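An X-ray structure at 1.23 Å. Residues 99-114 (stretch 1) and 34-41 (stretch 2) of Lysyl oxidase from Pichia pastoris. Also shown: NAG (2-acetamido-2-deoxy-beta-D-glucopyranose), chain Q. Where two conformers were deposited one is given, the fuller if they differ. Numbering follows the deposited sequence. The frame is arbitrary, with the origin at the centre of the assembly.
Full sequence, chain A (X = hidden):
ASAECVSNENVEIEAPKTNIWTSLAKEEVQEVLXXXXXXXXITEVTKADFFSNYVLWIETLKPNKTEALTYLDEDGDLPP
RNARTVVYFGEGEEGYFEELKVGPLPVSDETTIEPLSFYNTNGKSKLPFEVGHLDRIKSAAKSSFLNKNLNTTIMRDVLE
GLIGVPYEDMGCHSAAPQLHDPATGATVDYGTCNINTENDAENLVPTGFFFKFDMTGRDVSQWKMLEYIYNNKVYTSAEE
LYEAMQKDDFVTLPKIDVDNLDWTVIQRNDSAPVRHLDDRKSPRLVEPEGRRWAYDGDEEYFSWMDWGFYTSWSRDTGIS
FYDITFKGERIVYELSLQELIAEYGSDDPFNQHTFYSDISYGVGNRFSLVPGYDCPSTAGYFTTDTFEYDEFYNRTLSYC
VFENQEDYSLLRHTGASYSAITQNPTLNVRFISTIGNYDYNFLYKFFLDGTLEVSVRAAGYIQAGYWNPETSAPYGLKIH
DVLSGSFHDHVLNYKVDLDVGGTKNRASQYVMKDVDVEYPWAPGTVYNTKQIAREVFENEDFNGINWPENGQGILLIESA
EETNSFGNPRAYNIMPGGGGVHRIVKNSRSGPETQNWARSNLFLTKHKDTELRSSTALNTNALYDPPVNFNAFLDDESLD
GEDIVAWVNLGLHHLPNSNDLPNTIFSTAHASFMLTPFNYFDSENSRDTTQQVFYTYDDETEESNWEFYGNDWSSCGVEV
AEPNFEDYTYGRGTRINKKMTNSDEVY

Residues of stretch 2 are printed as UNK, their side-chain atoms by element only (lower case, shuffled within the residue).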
# COMPACT_ATOMS: atom_id res chain seq x y z
N GLU A 99 -6.14 40.65 -4.35
CA GLU A 99 -4.79 40.15 -4.46
C GLU A 99 -3.99 41.18 -5.24
O GLU A 99 -4.44 41.66 -6.31
CB GLU A 99 -4.81 38.78 -5.17
CG GLU A 99 -5.75 37.79 -4.51
CD GLU A 99 -5.65 36.37 -5.04
OE1 GLU A 99 -4.59 35.74 -4.80
OE2 GLU A 99 -6.61 35.95 -5.69
N LEU A 100 -2.82 41.51 -4.70
CA LEU A 100 -1.93 42.50 -5.24
C LEU A 100 -0.51 41.93 -5.30
O LEU A 100 -0.06 41.27 -4.38
CB LEU A 100 -1.93 43.76 -4.34
CG LEU A 100 -3.30 44.42 -4.12
CD1 LEU A 100 -3.13 45.48 -3.04
CD2 LEU A 100 -3.88 45.01 -5.36
N LYS A 101 0.17 42.21 -6.41
CA LYS A 101 1.58 41.89 -6.60
C LYS A 101 2.41 43.07 -6.14
O LYS A 101 2.16 44.21 -6.56
CB LYS A 101 1.87 41.59 -8.07
CG LYS A 101 3.34 41.30 -8.40
CD LYS A 101 3.47 40.94 -9.88
CE LYS A 101 4.77 41.42 -10.50
NZ LYS A 101 5.02 40.75 -11.82
N VAL A 102 3.37 42.80 -5.26
CA VAL A 102 4.31 43.83 -4.79
C VAL A 102 5.71 43.40 -5.17
O VAL A 102 6.19 42.37 -4.72
CB VAL A 102 4.24 44.09 -3.28
CG1 VAL A 102 5.18 45.22 -2.90
CG2 VAL A 102 2.80 44.40 -2.84
N GLY A 103 6.35 44.17 -6.03
CA GLY A 103 7.69 43.85 -6.46
C GLY A 103 8.17 44.73 -7.60
O GLY A 103 7.43 45.58 -8.08
N PRO A 104 9.41 44.55 -8.02
CA PRO A 104 10.33 43.57 -7.43
C PRO A 104 10.88 43.99 -6.07
O PRO A 104 10.78 45.17 -5.67
CB PRO A 104 11.46 43.50 -8.46
CG PRO A 104 11.46 44.85 -9.12
CD PRO A 104 10.02 45.28 -9.14
N LEU A 105 11.45 43.02 -5.36
CA LEU A 105 12.04 43.21 -4.06
C LEU A 105 13.56 42.97 -4.19
O LEU A 105 14.00 42.20 -5.06
CB LEU A 105 11.46 42.22 -3.06
CG LEU A 105 9.94 42.21 -2.90
CD1 LEU A 105 9.48 41.13 -1.91
CD2 LEU A 105 9.46 43.59 -2.46
N PRO A 106 14.37 43.60 -3.33
CA PRO A 106 13.93 44.52 -2.27
C PRO A 106 13.29 45.79 -2.80
O PRO A 106 13.46 46.12 -3.97
CB PRO A 106 15.23 44.87 -1.52
CG PRO A 106 16.34 44.42 -2.36
CD PRO A 106 15.83 43.42 -3.37
N VAL A 107 12.53 46.47 -1.94
CA VAL A 107 11.82 47.67 -2.33
C VAL A 107 12.80 48.71 -2.85
O VAL A 107 13.84 48.97 -2.24
CB VAL A 107 10.97 48.23 -1.17
CG1 VAL A 107 10.33 49.57 -1.56
CG2 VAL A 107 9.89 47.23 -0.80
N SER A 108 12.49 49.25 -4.03
CA SER A 108 13.27 50.31 -4.66
C SER A 108 12.33 51.21 -5.46
O SER A 108 11.11 51.03 -5.41
CB SER A 108 14.33 49.69 -5.58
OG SER A 108 13.74 49.12 -6.73
N ASP A 109 12.87 52.19 -6.20
CA ASP A 109 12.03 53.03 -7.06
C ASP A 109 11.38 52.25 -8.23
O ASP A 109 10.49 52.77 -8.91
CB ASP A 109 12.78 54.28 -7.56
CG ASP A 109 14.14 53.96 -8.16
OD1 ASP A 109 14.29 52.92 -8.84
OD2 ASP A 109 15.13 54.71 -8.01
N GLU A 110 11.83 51.02 -8.46
CA GLU A 110 11.26 50.14 -9.48
C GLU A 110 10.04 49.36 -8.96
O GLU A 110 9.27 48.83 -9.75
CB GLU A 110 12.31 49.14 -9.97
CG GLU A 110 13.53 49.77 -10.64
CD GLU A 110 14.28 48.78 -11.51
OE1 GLU A 110 14.09 47.56 -11.33
OE2 GLU A 110 15.05 49.23 -12.39
N THR A 111 9.87 49.32 -7.65
CA THR A 111 8.81 48.52 -7.05
C THR A 111 7.46 49.13 -7.28
O THR A 111 7.26 50.34 -7.09
CB THR A 111 9.03 48.38 -5.55
OG1 THR A 111 10.30 47.80 -5.32
CG2 THR A 111 8.04 47.41 -4.92
N THR A 112 6.51 48.29 -7.64
CA THR A 112 5.13 48.68 -7.81
C THR A 112 4.18 47.77 -7.07
O THR A 112 4.54 46.68 -6.61
CB THR A 112 4.75 48.68 -9.30
OG1 THR A 112 4.86 47.35 -9.84
CG2 THR A 112 5.72 49.55 -10.14
N ILE A 113 2.96 48.24 -6.96
CA ILE A 113 1.83 47.45 -6.48
C ILE A 113 0.77 47.41 -7.57
O ILE A 113 0.31 48.46 -8.02
CB ILE A 113 1.24 48.07 -5.21
CG1 ILE A 113 2.33 48.26 -4.14
CG2 ILE A 113 0.08 47.22 -4.72
CD1 ILE A 113 1.86 48.98 -2.88
N GLU A 114 0.40 46.20 -8.00
CA GLU A 114 -0.54 46.01 -9.09
C GLU A 114 -1.57 44.96 -8.73
O GLU A 114 -1.25 44.01 -8.02
CB GLU A 114 0.18 45.52 -10.35
CG GLU A 114 1.35 46.39 -10.83
CD GLU A 114 2.17 45.70 -11.90
OE1 GLU A 114 1.84 44.55 -12.27
OE2 GLU A 114 3.16 46.31 -12.36
N UNK A 34 5.26 47.55 5.10
CA UNK A 34 5.54 48.99 5.24
C UNK A 34 5.03 49.74 4.01
O UNK A 34 4.43 50.82 4.12
c UNK A 34 7.58 48.86 6.80
c UNK A 34 7.05 49.24 5.42
o UNK A 34 8.81 48.83 7.01
o UNK A 34 6.81 48.57 7.76
N UNK A 35 5.24 49.17 2.82
CA UNK A 35 4.82 49.82 1.58
C UNK A 35 3.31 49.84 1.46
O UNK A 35 2.73 50.83 1.01
c UNK A 35 5.88 49.02 -2.11
c UNK A 35 5.20 49.82 -1.00
c UNK A 35 5.66 51.26 -1.00
c UNK A 35 5.45 49.15 0.36
N UNK A 36 2.66 48.77 1.89
CA UNK A 36 1.21 48.73 1.91
C UNK A 36 0.68 49.82 2.85
O UNK A 36 -0.27 50.52 2.49
c UNK A 36 0.69 47.34 2.30
c UNK A 36 0.91 46.25 1.27
c UNK A 36 0.07 46.47 0.01
c UNK A 36 0.55 44.93 1.87
N UNK A 37 1.31 49.97 4.01
CA UNK A 37 0.87 50.97 4.99
C UNK A 37 1.05 52.41 4.48
O UNK A 37 0.29 53.31 4.88
c UNK A 37 1.60 50.80 6.33
c UNK A 37 1.00 48.58 7.54
c UNK A 37 -0.49 49.39 8.93
n UNK A 37 0.14 48.29 8.57
c UNK A 37 0.90 49.92 7.30
n UNK A 37 -0.06 50.39 8.18
N UNK A 38 2.05 52.64 3.63
CA UNK A 38 2.30 53.99 3.11
C UNK A 38 1.44 54.28 1.87
O UNK A 38 1.21 55.42 1.52
o UNK A 38 4.26 53.46 1.76
c UNK A 38 3.79 54.21 2.85
N UNK A 39 0.92 53.23 1.23
CA UNK A 39 0.16 53.37 -0.01
C UNK A 39 -1.35 53.47 0.23
O UNK A 39 -2.05 54.19 -0.47
c UNK A 39 0.47 52.15 -0.90
o UNK A 39 1.88 52.12 -1.20
c UNK A 39 -0.23 52.28 -2.26
N UNK A 40 -1.83 52.74 1.22
CA UNK A 40 -3.25 52.66 1.57
C UNK A 40 -3.42 53.00 3.05
O UNK A 40 -2.45 52.97 3.81
c UNK A 40 -2.57 49.65 -0.24
o UNK A 40 -2.65 49.17 -3.83
c UNK A 40 -3.77 51.23 1.31
c UNK A 40 -2.29 49.15 -1.50
c UNK A 40 -3.80 50.70 -2.44
c UNK A 40 -2.92 49.67 -2.59
c UNK A 40 -4.08 51.19 -1.17
c UNK A 40 -3.47 50.69 -0.06
N UNK A 41 -4.65 53.32 3.44
CA UNK A 41 -4.98 53.44 4.86
C UNK A 41 -5.25 52.06 5.41
O UNK A 41 -6.34 51.50 5.21
c UNK A 41 -6.23 54.33 4.97
o UNK A 41 -6.12 54.13 7.37
n UNK A 41 -7.44 55.75 6.50
c UNK A 41 -6.59 54.73 6.39
C1 NAG Q . -7.97 56.01 7.83
C2 NAG Q . -8.24 57.51 7.74
C3 NAG Q . -8.92 57.99 9.02
C4 NAG Q . -10.12 57.12 9.37
C5 NAG Q . -9.79 55.63 9.28
C6 NAG Q . -11.05 54.80 9.43
C7 NAG Q . -6.81 59.28 6.77
C8 NAG Q . -5.44 59.88 6.76
N2 NAG Q . -6.98 58.23 7.58
O3 NAG Q . -9.34 59.32 8.88
O4 NAG Q . -10.54 57.43 10.69
O5 NAG Q . -9.20 55.34 8.03
O6 NAG Q . -10.75 53.44 9.20
O7 NAG Q . -7.69 59.76 6.05

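Position 34 carries two side-chain carbons, the second bearing two oxygens, a carboxylate one carbon from CB. Nothing on stretch 1 comes within 7 Å of it, and one of its oxygens is hydrogen-bonded elsewhere in the structure. Two carbons and two terminal oxygens make it aspartate, D34.

Position 35 has four carbons and no heteroatom, forked at the second carbon, with its CA-to-CB bond pointing toward stretch 1. The fork atom lies 3.9 Å from I113 CD1, and one terminal carbon lies 3.9 Å from both V102 CG1 and T111 CG2. A fork at the second carbon rather than at CB excludes isoleucine; this is leucine, L35, with chi1 t and chi2 p, and the terminal carbon is CD2.

Position 36 shows the same four-carbon pattern, again forked at the second carbon. Its CA-to-CB bond points sideways, but the end of the side chain comes nearer: one terminal carbon is 4.2 Å from I113 CD1 and 4.5 Å from V102 CG2. It is L36, with chi1 m and chi2 t, and that carbon is CD2. L36 CA and I113 CA, 8.5 Å apart, mark the backbone register.

Position 37 has one carbon followed by a five-membered ring of three carbons and two nitrogens, an imidazole. It is H37, and its side chain stays 9.4 Å or more from stretch 1.

Position 38 has one carbon and one oxygen, hence serine, S38. Its side chain is also out of reach, while its backbone N, S38 N, donates to D34 O at 3.0 Å, as expected within a helix.

Position 39 has a CB carrying one oxygen and one carbon, the branching of threonine, T39. T39 OG1 donates to L35 O at 2.7 Å, tying the side chain back to the preceding turn, and also lies 3.6 Å from I113 CD1, a contact without a hydrogen bond.

Position 40 has one carbon leading to a six-carbon ring with an oxygen at its far end, a phenol: tyrosine, Y40. It is the first residue to leave helical phi/psi (-126/163), though Y40 N still donates to L36 O at 3.0 Å. Y40 OH is 3.5 Å from I113 CG2 and 3.8 Å from L100 CD1; L100 CD1 and I113 CD1 approach the ring obliquely.

Position 41 has two carbons, the second bearing one oxygen and one nitrogen, an amide. That nitrogen is 1.5 Å from NAG C1, a covalent bond, so this is a glycosylated asparagine, N41, joined through ND2.

The contact is apolar, with no cross-stretch hydrogen bond, and buries 336 Å² in all. L100, V102 and I113 point toward stretch 2 from paired strands, joined by K101 N to E114 O at 2.8 Å and T112 N to G103 O at 2.9 Å, whereas T112 and E114 point away. I113 is central: it touches L35, L36, T39 and Y40. The helix crosses strand 112-114 at -74°, with the axes 10.4 Å apart at closest approach, and side chains fill that gap.

Stretch 2, residues 34-41: DLLHSTYN
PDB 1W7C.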